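Local coordinates for protein DNA polymerase (Bacillus phage phi29, PDB 1XHX) that replicates the phage genome by protein-primed DNA synthesis with strand displacement and high processivity, and in its natural form also proofreads with a 3'-5' exonuclease, at residues T301-R306 against N313-S318; A445-D450 against P468-D473; T499-I504 against F526-A531. The protein carries 2 engineered substitutions. All blocks are in the same frame, centred on the assembly; numbering follows the deposited sequence.

Contact 1 of 3, residues T301-R306 against N313-S318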
ATOM      1  N   THR A 301      17.432 -12.582 -11.189  1.00 33.99           N
ATOM      2  CA  THR A 301      16.749 -12.453  -9.904  1.00 35.19           C
ATOM      3  C   THR A 301      17.484 -11.532  -8.936  1.00 37.98           C
ATOM      4  O   THR A 301      16.891 -11.032  -7.983  1.00 39.05           O
ATOM      5  CB  THR A 301      16.567 -13.826  -9.203  1.00 35.83           C
ATOM      6  OG1 THR A 301      17.855 -14.373  -8.883  1.00 37.37           O
ATOM      7  CG2 THR A 301      15.806 -14.811 -10.108  1.00 29.68           C
ATOM      8  N   ILE A 302      18.775 -11.318  -9.168  1.00 39.03           N
ATOM      9  CA  ILE A 302      19.559 -10.455  -8.286  1.00 44.62           C
ATOM     10  C   ILE A 302      19.371  -8.980  -8.612  1.00 47.12           C
ATOM     11  O   ILE A 302      19.543  -8.553  -9.758  1.00 36.47           O
ATOM     12  CB  ILE A 302      21.073 -10.753  -8.375  1.00 47.36           C
ATOM     13  CG1 ILE A 302      21.342 -12.221  -8.046  1.00 45.84           C
ATOM     14  CG2 ILE A 302      21.843  -9.841  -7.409  1.00 45.23           C
ATOM     15  CD1 ILE A 302      22.767 -12.656  -8.351  1.00 49.14           C
ATOM     16  N   GLN A 303      19.020  -8.207  -7.592  1.00 48.57           N
ATOM     17  CA  GLN A 303      18.828  -6.776  -7.753  1.00 57.19           C
ATOM     18  C   GLN A 303      19.741  -6.098  -6.742  1.00 59.91           C
ATOM     19  O   GLN A 303      19.696  -6.412  -5.556  1.00 61.78           O
ATOM     20  CB  GLN A 303      17.372  -6.404  -7.465  1.00 58.77           C
ATOM     21  CG  GLN A 303      16.947  -5.054  -8.009  1.00 66.01           C
ATOM     22  CD  GLN A 303      15.579  -4.624  -7.507  1.00 70.00           C
ATOM     23  OE1 GLN A 303      14.634  -5.410  -7.494  1.00 74.55           O
ATOM     24  NE2 GLN A 303      15.466  -3.364  -7.100  1.00 75.92           N
ATOM     25  N   ILE A 304      20.593  -5.192  -7.205  1.00 66.89           N
ATOM     26  CA  ILE A 304      21.478  -4.484  -6.289  1.00 73.13           C
ATOM     27  C   ILE A 304      20.742  -3.258  -5.766  1.00 82.57           C
ATOM     28  O   ILE A 304      20.176  -2.488  -6.546  1.00 80.49           O
ATOM     29  CB  ILE A 304      22.778  -4.036  -6.979  1.00 68.22           C
ATOM     30  CG1 ILE A 304      23.576  -5.263  -7.428  1.00 65.40           C
ATOM     31  CG2 ILE A 304      23.594  -3.175  -6.036  1.00 61.33           C
ATOM     32  CD1 ILE A 304      23.884  -6.250  -6.323  1.00 58.65           C
ATOM     33  N   LYS A 305      20.741  -3.095  -4.446  1.00 92.60           N
ATOM     34  CA  LYS A 305      20.062  -1.972  -3.803  1.00103.25           C
ATOM     35  C   LYS A 305      20.138  -0.695  -4.627  1.00109.48           C
ATOM     36  O   LYS A 305      21.185  -0.368  -5.185  1.00111.30           O
ATOM     37  CB  LYS A 305      20.667  -1.710  -2.426  1.00105.87           C
ATOM     38  CG  LYS A 305      20.520  -2.857  -1.455  1.00109.84           C
ATOM     39  CD  LYS A 305      21.242  -2.550  -0.161  1.00115.20           C
ATOM     40  CE  LYS A 305      21.212  -3.737   0.777  1.00117.93           C
ATOM     41  NZ  LYS A 305      22.069  -3.483   1.960  1.00120.49           N
ATOM     42  N   ARG A 306      19.019   0.022  -4.687  1.00115.92           N
ATOM     43  CA  ARG A 306      18.933   1.269  -5.437  1.00123.21           C
ATOM     44  C   ARG A 306      20.002   2.275  -5.006  1.00125.24           C
ATOM     45  O   ARG A 306      20.445   2.280  -3.855  1.00127.49           O
ATOM     46  CB  ARG A 306      17.543   1.896  -5.272  1.00127.82           C
ATOM     47  CG  ARG A 306      16.387   0.949  -5.530  1.00134.12           C
ATOM     48  CD  ARG A 306      15.057   1.666  -5.346  1.00140.04           C
ATOM     49  NE  ARG A 306      13.902   0.780  -5.476  1.00145.48           N
ATOM     50  CZ  ARG A 306      12.638   1.174  -5.336  1.00147.65           C
ATOM     51  NH1 ARG A 306      12.355   2.441  -5.061  1.00147.80           N
ATOM     52  NH2 ARG A 306      11.650   0.297  -5.468  1.00149.53           N
ATOM     53  N   ASN A 313      15.702  -0.459 -10.117  1.00101.68           N
ATOM     54  CA  ASN A 313      14.733  -1.532 -10.276  1.00 95.67           C
ATOM     55  C   ASN A 313      14.970  -2.481 -11.440  1.00 87.57           C
ATOM     56  O   ASN A 313      14.033  -2.816 -12.160  1.00 83.44           O
ATOM     57  CB  ASN A 313      13.348  -0.903 -10.395  1.00 99.43           C
ATOM     58  CG  ASN A 313      13.113   0.159  -9.347  1.00100.99           C
ATOM     59  OD1 ASN A 313      12.757  -0.144  -8.210  1.00102.31           O
ATOM     60  ND2 ASN A 313      13.333   1.417  -9.720  1.00101.99           N
ATOM     61  N   GLU A 314      16.215  -2.910 -11.629  1.00 80.11           N
ATOM     62  CA  GLU A 314      16.531  -3.828 -12.715  1.00 72.71           C
ATOM     63  C   GLU A 314      17.242  -5.062 -12.179  1.00 63.55           C
ATOM     64  O   GLU A 314      17.966  -4.986 -11.190  1.00 62.61           O
ATOM     65  CB  GLU A 314      17.427  -3.145 -13.752  1.00 79.55           C
ATOM     66  CG  GLU A 314      17.686  -3.988 -14.986  1.00 89.91           C
ATOM     67  CD  GLU A 314      18.777  -3.416 -15.863  1.00 96.20           C
ATOM     68  OE1 GLU A 314      19.914  -3.253 -15.367  1.00 97.89           O
ATOM     69  OE2 GLU A 314      18.497  -3.135 -17.048  1.00 98.61           O
ATOM     70  N   TYR A 315      17.024  -6.200 -12.830  1.00 57.40           N
ATOM     71  CA  TYR A 315      17.665  -7.440 -12.416  1.00 51.56           C
ATOM     72  C   TYR A 315      18.900  -7.704 -13.277  1.00 47.65           C
ATOM     73  O   TYR A 315      18.822  -7.787 -14.507  1.00 42.09           O
ATOM     74  CB  TYR A 315      16.669  -8.602 -12.484  1.00 47.58           C
ATOM     75  CG  TYR A 315      15.545  -8.425 -11.461  1.00 43.47           C
ATOM     76  CD1 TYR A 315      14.375  -7.727 -11.768  1.00 39.06           C
ATOM     77  CD2 TYR A 315      15.699  -8.908 -10.163  1.00 42.32           C
ATOM     78  CE1 TYR A 315      13.404  -7.537 -10.809  1.00 39.97           C
ATOM     79  CE2 TYR A 315      14.736  -8.720  -9.193  1.00 40.34           C
ATOM     80  CZ  TYR A 315      13.588  -8.021  -9.521  1.00 40.10           C
ATOM     81  OH  TYR A 315      12.615  -7.802  -8.554  1.00 37.28           O
ATOM     82  N   LEU A 316      20.040  -7.823 -12.600  1.00 45.55           N
ATOM     83  CA  LEU A 316      21.342  -8.031 -13.224  1.00 46.06           C
ATOM     84  C   LEU A 316      21.632  -9.386 -13.873  1.00 47.42           C
ATOM     85  O   LEU A 316      21.326 -10.444 -13.319  1.00 44.92           O
ATOM     86  CB  LEU A 316      22.429  -7.735 -12.192  1.00 45.50           C
ATOM     87  CG  LEU A 316      22.292  -6.376 -11.498  1.00 45.58           C
ATOM     88  CD1 LEU A 316      23.376  -6.221 -10.451  1.00 35.85           C
ATOM     89  CD2 LEU A 316      22.385  -5.261 -12.528  1.00 48.01           C
ATOM     90  N   LYS A 317      22.250  -9.339 -15.050  1.00 48.17           N
ATOM     91  CA  LYS A 317      22.617 -10.554 -15.768  1.00 49.73           C
ATOM     92  C   LYS A 317      24.020 -10.968 -15.330  1.00 45.03           C
ATOM     93  O   LYS A 317      24.411 -12.130 -15.448  1.00 41.50           O
ATOM     94  CB  LYS A 317      22.585 -10.312 -17.279  1.00 57.53           C
ATOM     95  CG  LYS A 317      21.203  -9.953 -17.818  1.00 71.52           C
ATOM     96  CD  LYS A 317      21.207  -9.795 -19.337  1.00 82.12           C
ATOM     97  CE  LYS A 317      19.822  -9.442 -19.871  1.00 85.02           C
ATOM     98  NZ  LYS A 317      19.804  -9.326 -21.356  1.00 86.03           N
ATOM     99  N   SER A 318      24.776 -10.004 -14.819  1.00 42.32           N
ATOM    100  CA  SER A 318      26.127 -10.267 -14.342  1.00 43.62           C
ATOM    101  C   SER A 318      26.607  -9.071 -13.545  1.00 43.27           C
ATOM    102  O   SER A 318      26.113  -7.957 -13.731  1.00 40.59           O
ATOM    103  CB  SER A 318      27.083 -10.521 -15.513  1.00 46.30           C
ATOM    104  OG  SER A 318      27.891  -9.386 -15.772  1.00 45.16           O
TER
HETATM  105  O   HOH W   1      19.946  -3.946  -9.434  1.00 48.87           O

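Contact 2 of 3, residues A445-D450 against P468-D473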
ATOM      1  N   ALA A 445       7.426 -18.885 -13.002  1.00 26.68           N
ATOM      2  CA  ALA A 445       7.764 -18.193 -14.240  1.00 25.16           C
ATOM      3  C   ALA A 445       8.900 -18.892 -14.971  1.00 30.40           C
ATOM      4  O   ALA A 445       8.875 -19.019 -16.194  1.00 29.38           O
ATOM      5  CB  ALA A 445       8.157 -16.748 -13.937  1.00 20.79           C
ATOM      6  N   GLN A 446       9.902 -19.334 -14.212  1.00 31.22           N
ATOM      7  CA  GLN A 446      11.059 -20.025 -14.773  1.00 30.02           C
ATOM      8  C   GLN A 446      10.644 -21.365 -15.375  1.00 28.72           C
ATOM      9  O   GLN A 446      11.223 -21.820 -16.356  1.00 27.91           O
ATOM     10  CB  GLN A 446      12.114 -20.246 -13.683  1.00 29.72           C
ATOM     11  CG  GLN A 446      13.327 -21.031 -14.129  1.00 23.46           C
ATOM     12  CD  GLN A 446      14.077 -20.359 -15.258  1.00 30.39           C
ATOM     13  OE1 GLN A 446      14.448 -19.187 -15.167  1.00 33.70           O
ATOM     14  NE2 GLN A 446      14.313 -21.104 -16.331  1.00 37.32           N
ATOM     15  N   ALA A 447       9.639 -21.995 -14.776  1.00 28.45           N
ATOM     16  CA  ALA A 447       9.149 -23.272 -15.266  1.00 31.23           C
ATOM     17  C   ALA A 447       8.445 -23.085 -16.614  1.00 34.24           C
ATOM     18  O   ALA A 447       8.276 -24.038 -17.370  1.00 41.76           O
ATOM     19  CB  ALA A 447       8.191 -23.891 -14.248  1.00 23.83           C
ATOM     20  N   CYS A 448       8.048 -21.852 -16.914  1.00 31.69           N
ATOM     21  CA  CYS A 448       7.366 -21.545 -18.174  1.00 30.12           C
ATOM     22  C   CYS A 448       8.238 -20.585 -18.973  1.00 31.23           C
ATOM     23  O   CYS A 448       7.731 -19.737 -19.703  1.00 26.44           O
ATOM     24  CB  CYS A 448       6.010 -20.881 -17.901  1.00 29.54           C
ATOM     25  SG  CYS A 448       4.912 -21.761 -16.756  1.00 30.41           S
ATOM     26  N   TYR A 449       9.551 -20.728 -18.825  1.00 32.65           N
ATOM     27  CA  TYR A 449      10.510 -19.858 -19.495  1.00 33.16           C
ATOM     28  C   TYR A 449      10.269 -19.586 -20.984  1.00 33.29           C
ATOM     29  O   TYR A 449      10.441 -18.465 -21.447  1.00 29.09           O
ATOM     30  CB  TYR A 449      11.929 -20.416 -19.329  1.00 31.86           C
ATOM     31  CG  TYR A 449      12.999 -19.462 -19.808  1.00 33.32           C
ATOM     32  CD1 TYR A 449      13.302 -18.308 -19.084  1.00 40.36           C
ATOM     33  CD2 TYR A 449      13.697 -19.697 -20.994  1.00 37.17           C
ATOM     34  CE1 TYR A 449      14.273 -17.406 -19.529  1.00 42.48           C
ATOM     35  CE2 TYR A 449      14.672 -18.797 -21.450  1.00 39.31           C
ATOM     36  CZ  TYR A 449      14.952 -17.659 -20.710  1.00 43.67           C
ATOM     37  OH  TYR A 449      15.913 -16.773 -21.139  1.00 50.35           O
ATOM     38  N   ASP A 450       9.894 -20.608 -21.739  1.00 37.33           N
ATOM     39  CA  ASP A 450       9.685 -20.418 -23.171  1.00 44.06           C
ATOM     40  C   ASP A 450       8.473 -19.559 -23.510  1.00 40.85           C
ATOM     41  O   ASP A 450       8.392 -19.000 -24.602  1.00 41.66           O
ATOM     42  CB  ASP A 450       9.594 -21.776 -23.884  1.00 47.79           C
ATOM     43  CG  ASP A 450       8.472 -22.644 -23.357  1.00 59.38           C
ATOM     44  OD1 ASP A 450       7.964 -22.361 -22.251  1.00 65.42           O
ATOM     45  OD2 ASP A 450       8.105 -23.620 -24.046  1.00 63.50           O
ATOM     46  N   PRO A 468       0.025 -24.251 -19.209  1.00 42.17           N
ATOM     47  CA  PRO A 468       1.288 -24.996 -19.284  1.00 39.43           C
ATOM     48  C   PRO A 468       1.225 -26.274 -18.458  1.00 41.50           C
ATOM     49  O   PRO A 468       0.736 -26.267 -17.332  1.00 37.48           O
ATOM     50  CB  PRO A 468       2.310 -24.007 -18.718  1.00 34.52           C
ATOM     51  CG  PRO A 468       1.685 -22.674 -18.968  1.00 43.40           C
ATOM     52  CD  PRO A 468       0.242 -22.918 -18.626  1.00 38.80           C
ATOM     53  N   ASP A 469       1.719 -27.369 -19.020  1.00 44.60           N
ATOM     54  CA  ASP A 469       1.710 -28.640 -18.308  1.00 48.41           C
ATOM     55  C   ASP A 469       2.476 -28.583 -16.987  1.00 46.19           C
ATOM     56  O   ASP A 469       2.015 -29.121 -15.985  1.00 42.71           O
ATOM     57  CB  ASP A 469       2.295 -29.755 -19.186  1.00 54.56           C
ATOM     58  CG  ASP A 469       1.352 -30.180 -20.301  1.00 67.93           C
ATOM     59  OD1 ASP A 469       0.215 -30.600 -19.992  1.00 68.36           O
ATOM     60  OD2 ASP A 469       1.751 -30.100 -21.487  1.00 73.01           O
ATOM     61  N   VAL A 470       3.635 -27.927 -16.982  1.00 45.32           N
ATOM     62  CA  VAL A 470       4.446 -27.845 -15.768  1.00 47.96           C
ATOM     63  C   VAL A 470       3.758 -27.195 -14.581  1.00 45.58           C
ATOM     64  O   VAL A 470       4.163 -27.413 -13.445  1.00 51.54           O
ATOM     65  CB  VAL A 470       5.791 -27.114 -16.011  1.00 47.23           C
ATOM     66  CG1 VAL A 470       6.682 -27.967 -16.893  1.00 56.13           C
ATOM     67  CG2 VAL A 470       5.553 -25.755 -16.647  1.00 42.43           C
ATOM     68  N   ILE A 471       2.723 -26.400 -14.830  1.00 46.89           N
ATOM     69  CA  ILE A 471       2.012 -25.754 -13.730  1.00 46.83           C
ATOM     70  C   ILE A 471       0.565 -26.221 -13.591  1.00 45.74           C
ATOM     71  O   ILE A 471      -0.156 -25.745 -12.716  1.00 49.44           O
ATOM     72  CB  ILE A 471       2.000 -24.197 -13.859  1.00 47.40           C
ATOM     73  CG1 ILE A 471       1.193 -23.775 -15.088  1.00 40.84           C
ATOM     74  CG2 ILE A 471       3.425 -23.659 -13.916  1.00 37.86           C
ATOM     75  CD1 ILE A 471       0.877 -22.301 -15.134  1.00 42.80           C
ATOM     76  N   LYS A 472       0.141 -27.147 -14.444  1.00 45.67           N
ATOM     77  CA  LYS A 472      -1.231 -27.652 -14.397  1.00 50.43           C
ATOM     78  C   LYS A 472      -1.692 -28.057 -13.007  1.00 49.27           C
ATOM     79  O   LYS A 472      -2.815 -27.753 -12.601  1.00 51.53           O
ATOM     80  CB  LYS A 472      -1.396 -28.874 -15.310  1.00 57.45           C
ATOM     81  CG  LYS A 472      -1.546 -28.574 -16.785  1.00 70.48           C
ATOM     82  CD  LYS A 472      -1.978 -29.829 -17.529  1.00 74.15           C
ATOM     83  CE  LYS A 472      -2.371 -29.522 -18.961  1.00 77.15           C
ATOM     84  NZ  LYS A 472      -2.911 -30.736 -19.640  1.00 86.12           N
ATOM     85  N   ASP A 473      -0.824 -28.753 -12.281  1.00 47.72           N
ATOM     86  CA  ASP A 473      -1.177 -29.243 -10.960  1.00 54.93           C
ATOM     87  C   ASP A 473      -1.314 -28.212  -9.841  1.00 55.15           C
ATOM     88  O   ASP A 473      -1.942 -28.497  -8.821  1.00 57.72           O
ATOM     89  CB  ASP A 473      -0.208 -30.353 -10.553  1.00 59.89           C
ATOM     90  CG  ASP A 473      -0.152 -31.477 -11.587  1.00 71.29           C
ATOM     91  OD1 ASP A 473      -1.212 -31.832 -12.149  1.00 70.80           O
ATOM     92  OD2 ASP A 473       0.949 -32.014 -11.834  1.00 79.35           O
TER

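Contact 3 of 3, residues T499-I504 against F526-A531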
ATOM      1  N   THR A 499       3.506  -1.358 -16.941  1.00 36.26           N
ATOM      2  CA  THR A 499       3.058  -0.494 -18.033  1.00 39.53           C
ATOM      3  C   THR A 499       2.715  -1.334 -19.259  1.00 37.10           C
ATOM      4  O   THR A 499       3.606  -1.713 -20.015  1.00 40.54           O
ATOM      5  CB  THR A 499       4.166   0.517 -18.410  1.00 41.70           C
ATOM      6  OG1 THR A 499       4.513   1.298 -17.256  1.00 39.07           O
ATOM      7  CG2 THR A 499       3.689   1.453 -19.517  1.00 48.47           C
ATOM      8  N   TYR A 500       1.429  -1.622 -19.459  1.00 33.11           N
ATOM      9  CA  TYR A 500       1.010  -2.450 -20.593  1.00 31.78           C
ATOM     10  C   TYR A 500      -0.480  -2.339 -20.921  1.00 29.47           C
ATOM     11  O   TYR A 500      -1.245  -1.758 -20.160  1.00 33.24           O
ATOM     12  CB  TYR A 500       1.362  -3.915 -20.301  1.00 35.27           C
ATOM     13  CG  TYR A 500       0.652  -4.486 -19.082  1.00 36.81           C
ATOM     14  CD1 TYR A 500      -0.595  -5.107 -19.203  1.00 43.06           C
ATOM     15  CD2 TYR A 500       1.214  -4.383 -17.806  1.00 38.68           C
ATOM     16  CE1 TYR A 500      -1.270  -5.609 -18.083  1.00 45.30           C
ATOM     17  CE2 TYR A 500       0.547  -4.877 -16.677  1.00 45.32           C
ATOM     18  CZ  TYR A 500      -0.696  -5.491 -16.825  1.00 45.38           C
ATOM     19  OH  TYR A 500      -1.360  -5.986 -15.724  1.00 48.30           O
ATOM     20  N   ILE A 501      -0.879  -2.904 -22.063  1.00 29.82           N
ATOM     21  CA  ILE A 501      -2.274  -2.899 -22.497  1.00 32.98           C
ATOM     22  C   ILE A 501      -2.654  -4.262 -23.062  1.00 35.44           C
ATOM     23  O   ILE A 501      -1.814  -4.963 -23.624  1.00 34.07           O
ATOM     24  CB  ILE A 501      -2.549  -1.819 -23.583  1.00 34.49           C
ATOM     25  CG1 ILE A 501      -1.684  -2.078 -24.819  1.00 43.08           C
ATOM     26  CG2 ILE A 501      -2.258  -0.431 -23.029  1.00 37.12           C
ATOM     27  CD1 ILE A 501      -1.942  -1.110 -25.974  1.00 42.82           C
ATOM     28  N   GLN A 502      -3.924  -4.632 -22.909  1.00 37.98           N
ATOM     29  CA  GLN A 502      -4.419  -5.914 -23.400  1.00 37.75           C
ATOM     30  C   GLN A 502      -5.871  -5.807 -23.864  1.00 38.74           C
ATOM     31  O   GLN A 502      -6.598  -4.901 -23.455  1.00 36.25           O
ATOM     32  CB  GLN A 502      -4.365  -7.002 -22.325  1.00 34.46           C
ATOM     33  CG  GLN A 502      -3.092  -7.066 -21.490  1.00 35.85           C
ATOM     34  CD  GLN A 502      -3.242  -7.971 -20.269  1.00 36.05           C
ATOM     35  OE1 GLN A 502      -4.204  -7.879 -19.518  1.00 36.17           O
ATOM     36  NE2 GLN A 502      -2.381  -8.902 -19.896  1.00 32.79           N
ATOM     37  N   ASP A 503      -6.290  -6.714 -24.718  1.00 39.81           N
ATOM     38  CA  ASP A 503      -7.654  -6.833 -25.212  1.00 37.96           C
ATOM     39  C   ASP A 503      -8.120  -8.157 -24.631  1.00 35.17           C
ATOM     40  O   ASP A 503      -7.855  -9.217 -25.189  1.00 37.29           O
ATOM     41  CB  ASP A 503      -7.712  -6.896 -26.746  1.00 44.81           C
ATOM     42  CG  ASP A 503      -7.753  -5.520 -27.394  1.00 47.56           C
ATOM     43  OD1 ASP A 503      -8.285  -4.574 -26.770  1.00 49.32           O
ATOM     44  OD2 ASP A 503      -7.272  -5.388 -28.539  1.00 47.77           O
ATOM     45  N   ILE A 504      -8.799  -8.090 -23.494  1.00 39.29           N
ATOM     46  CA  ILE A 504      -9.263  -9.281 -22.792  1.00 36.55           C
ATOM     47  C   ILE A 504     -10.551  -9.897 -23.335  1.00 39.51           C
ATOM     48  O   ILE A 504     -11.520  -9.191 -23.614  1.00 37.86           O
ATOM     49  CB  ILE A 504      -9.488  -8.956 -21.300  1.00 35.87           C
ATOM     50  CG1 ILE A 504      -8.270  -8.220 -20.739  1.00 40.28           C
ATOM     51  CG2 ILE A 504      -9.780 -10.224 -20.500  1.00 32.64           C
ATOM     52  CD1 ILE A 504      -7.026  -9.075 -20.620  1.00 55.95           C
ATOM     53  N   PHE A 526     -10.839  -3.726 -23.568  1.00 46.62           N
ATOM     54  CA  PHE A 526      -9.544  -3.070 -23.639  1.00 46.15           C
ATOM     55  C   PHE A 526      -9.113  -2.710 -22.214  1.00 46.98           C
ATOM     56  O   PHE A 526      -9.879  -2.100 -21.468  1.00 49.61           O
ATOM     57  CB  PHE A 526      -9.657  -1.803 -24.489  1.00 44.77           C
ATOM     58  CG  PHE A 526      -8.346  -1.120 -24.732  1.00 48.83           C
ATOM     59  CD1 PHE A 526      -7.432  -1.646 -25.631  1.00 48.29           C
ATOM     60  CD2 PHE A 526      -8.026   0.051 -24.061  1.00 46.65           C
ATOM     61  CE1 PHE A 526      -6.213  -1.013 -25.862  1.00 53.71           C
ATOM     62  CE2 PHE A 526      -6.815   0.690 -24.285  1.00 53.33           C
ATOM     63  CZ  PHE A 526      -5.905   0.158 -25.189  1.00 52.31           C
ATOM     64  N   SER A 527      -7.895  -3.094 -21.834  1.00 44.56           N
ATOM     65  CA  SER A 527      -7.401  -2.803 -20.491  1.00 45.32           C
ATOM     66  C   SER A 527      -6.038  -2.120 -20.499  1.00 43.76           C
ATOM     67  O   SER A 527      -5.107  -2.582 -21.162  1.00 45.02           O
ATOM     68  CB  SER A 527      -7.327  -4.086 -19.669  1.00 43.48           C
ATOM     69  OG  SER A 527      -6.939  -3.798 -18.343  1.00 50.47           O
ATOM     70  N   VAL A 528      -5.927  -1.022 -19.755  1.00 41.01           N
ATOM     71  CA  VAL A 528      -4.685  -0.257 -19.680  1.00 38.80           C
ATOM     72  C   VAL A 528      -4.125  -0.214 -18.265  1.00 39.21           C
ATOM     73  O   VAL A 528      -4.830   0.154 -17.328  1.00 41.42           O
ATOM     74  CB  VAL A 528      -4.903   1.207 -20.120  1.00 45.48           C
ATOM     75  CG1 VAL A 528      -3.566   1.920 -20.238  1.00 40.72           C
ATOM     76  CG2 VAL A 528      -5.657   1.254 -21.428  1.00 43.07           C
ATOM     77  N   LYS A 529      -2.858  -0.587 -18.113  1.00 36.00           N
ATOM     78  CA  LYS A 529      -2.205  -0.556 -16.807  1.00 42.18           C
ATOM     79  C   LYS A 529      -0.938   0.273 -16.914  1.00 43.12           C
ATOM     80  O   LYS A 529      -0.042  -0.035 -17.699  1.00 50.57           O
ATOM     81  CB  LYS A 529      -1.846  -1.966 -16.326  1.00 39.44           C
ATOM     82  CG  LYS A 529      -3.034  -2.889 -16.176  1.00 41.57           C
ATOM     83  CD  LYS A 529      -4.041  -2.341 -15.190  1.00 51.00           C
ATOM     84  CE  LYS A 529      -5.275  -3.219 -15.151  1.00 52.62           C
ATOM     85  NZ  LYS A 529      -6.381  -2.596 -14.368  1.00 62.60           N
ATOM     86  N   CYS A 530      -0.862   1.324 -16.117  1.00 48.06           N
ATOM     87  CA  CYS A 530       0.300   2.193 -16.137  1.00 53.54           C
ATOM     88  C   CYS A 530       0.373   2.945 -14.824  1.00 56.20           C
ATOM     89  O   CYS A 530      -0.584   3.606 -14.429  1.00 55.39           O
ATOM     90  CB  CYS A 530       0.192   3.189 -17.298  1.00 61.02           C
ATOM     91  SG  CYS A 530       1.649   4.239 -17.554  1.00 63.75           S
ATOM     92  N   ALA A 531       1.509   2.836 -14.147  1.00 61.01           N
ATOM     93  CA  ALA A 531       1.704   3.518 -12.876  1.00 62.34           C
ATOM     94  C   ALA A 531       1.576   5.024 -13.064  1.00 62.46           C
ATOM     95  O   ALA A 531       2.273   5.614 -13.886  1.00 66.57           O
ATOM     96  CB  ALA A 531       3.081   3.181 -12.310  1.00 63.38           C
TER
HETATM   97  O   HOH W   2      -5.129  -6.038 -17.291  1.00 46.04           O

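Contact 1 of 3, residues T301-R306 against N313-S318
Thr-301 meets the other segment through its backbone: the carbonyl oxygen lies at the ring edge of Tyr-315, near the ring plane and 3.3 Å from CD2. Next along the chain, Ile-302 contributes the one direct hydrogen bond of this pairing. Leu-316 N donates to Ile-302 O over 3.0 Å, and the donor stands almost straight out from the carbonyl, with a C=O...N angle of 174°. The same oxygen receives a CA-H...O contact from Tyr-315 CA, so two adjacent residues share one acceptor. Gln-303 then reaches along the opposing backbone. With CG anti to its own N (chi1 -162°) and the chain extended beyond, it brings CG to 3.3 Å from Glu-314 O and sets OE1 3.3 Å from Tyr-315 OH, while NE2 makes a weak hydrogen bond to Gly-312 O. Its amide plane stands nearly upright to the tyrosine ring, 83° apart. At Ile-304 a water replaces the direct link: it accepts from Ile-304 N and lies 2.8 Å from Glu-314 O, to which it can donate. Arg-306, poorly ordered, extends its guanidinium so that one face lies against Asn-313 OD1, although the angles there do not suit a hydrogen bond. These are two passes of the loop between strands 283-294 and 324-329, in the initiation and polymerisation region; the side chain of Tyr-315 is about 5 Å from that of Arg-438, probably involved in binding template-primer structures. Tyr-340 OH bonds to both segments, at Thr-301 N, Ile-302 N and Leu-316 O; Phe-292 of strand 283-294 touches Ile-302 and Leu-316, and Met-336 of helix 330-339 packs on Ile-302.

Contact 2 of 3, residues A445-D450 against P468-D473
Cys-448, where helix 427-447 gives way to loop, gives up 56 Å² to the other segment, and on its sulfur the side chains of Ile-471, Pro-468 and Val-470 converge. SG lies 3.7 Å from CG2 of Ile-471 and 4.0 Å from both Pro-468 CB and Val-470 CG2. The torsion explains this reach: SG is anti to the carbonyl carbon (chi1 -52°), and the CA-CB bond itself already points at the facing turn. Val-470, with 41 Å² buried, supplies the second half of the contact. Its CG2 branch, placed between its own backbone N and carbonyl carbon, extends to Ala-447, where it comes within 3.3 Å of the carbonyl O and 4.0 Å of CB. One methyl group therefore touches both Ala-447, which has 38 Å² buried, and the cysteine that follows it. Within the facing turn, Ile-471 N bonds to Pro-468 O. The contact joins helix 427-447 to the loop between strands 459-463 and 483-489, and Leu-462 of the former strand also touches Cys-448 and Pro-468. The side chain of Ile-471 is about 10 Å from that of Val-250 of the catalytic magnesium site, so this is packing away from the metal. No hydrogen bond or salt bridge crosses between the two segments; van der Waals packing alone joins them, buried at Cys-448, Pro-468 and Ile-471, with Ala-447 and Val-470 at the exposed margin.

Contact 3 of 3, residues T499-I504 against F526-A531
Tyr-500 N donates to Lys-529 O over 2.8 Å, in the carbonyl plane, and Lys-529 N returns a bond to Tyr-500 O. Gln-502 and Ser-527 repeat the reciprocal pair, with Ser-527 N reaching Gln-502 O at 2.8 Å. These are two hydrogen-bonded pairs of an antiparallel sheet; Ile-501 with Val-528 forms the non-hydrogen-bonded pair between them, and Ile-501 CA adds a CA-H...O contact to Ser-527 O. On the face of Tyr-500 and Lys-529, CB of the lysine sits over the tyrosine ring, 3.9 Å from its centroid and 18° off the normal, a CH-pi contact. The ring comes there because CG takes the position between N and carbonyl carbon (chi1 62°), while the lysine bends at chi2 and carries its end away. Further along that face, a water joins Gln-502 OE1 to Ser-527 OG. The other face pairs Ile-501 CG2 with Val-528 CG1 at 3.9 Å; there too Asp-503 OD1 meets the Phe-526 ring at its edge, in plane, 3.3 Å from CD1. Lys-529 stabilises the primer terminus, and Tyr-500 probably binds template-primer; its side chain is about 6 Å from that of Asp-456, a ligand of the catalytic magnesium. Strand 491-496 flanks strand 499-509 opposite strand 523-530, supplying Tyr-494 to stack on Tyr-500 and Arg-491 to bridge Asp-503 OD2, while Phe-543 and Phe-546 pack against Ile-501.

In the fold
The three contacts follow one another along the chain, each closing before the next opens, and all lie in the region responsible for initiation and polymerisation. Their centres form a nearly equilateral triangle with sides of 24 to 25 Å, and none touches another: the nearest atoms of contacts 1 and 2 are about 7 Å apart, those of contacts 2 and 3 about 14 Å. Contact 1 folds the loop between strands 283-294 and 324-329, contact 2 sets the end of helix 427-447 against the loop after strand 459-463, and contact 3 joins strands 499-509 and 523-530 beside the metal site. Contact 3 holds Lys-529, which stabilises the primer terminus, and Tyr-500, probably a template-primer ligand.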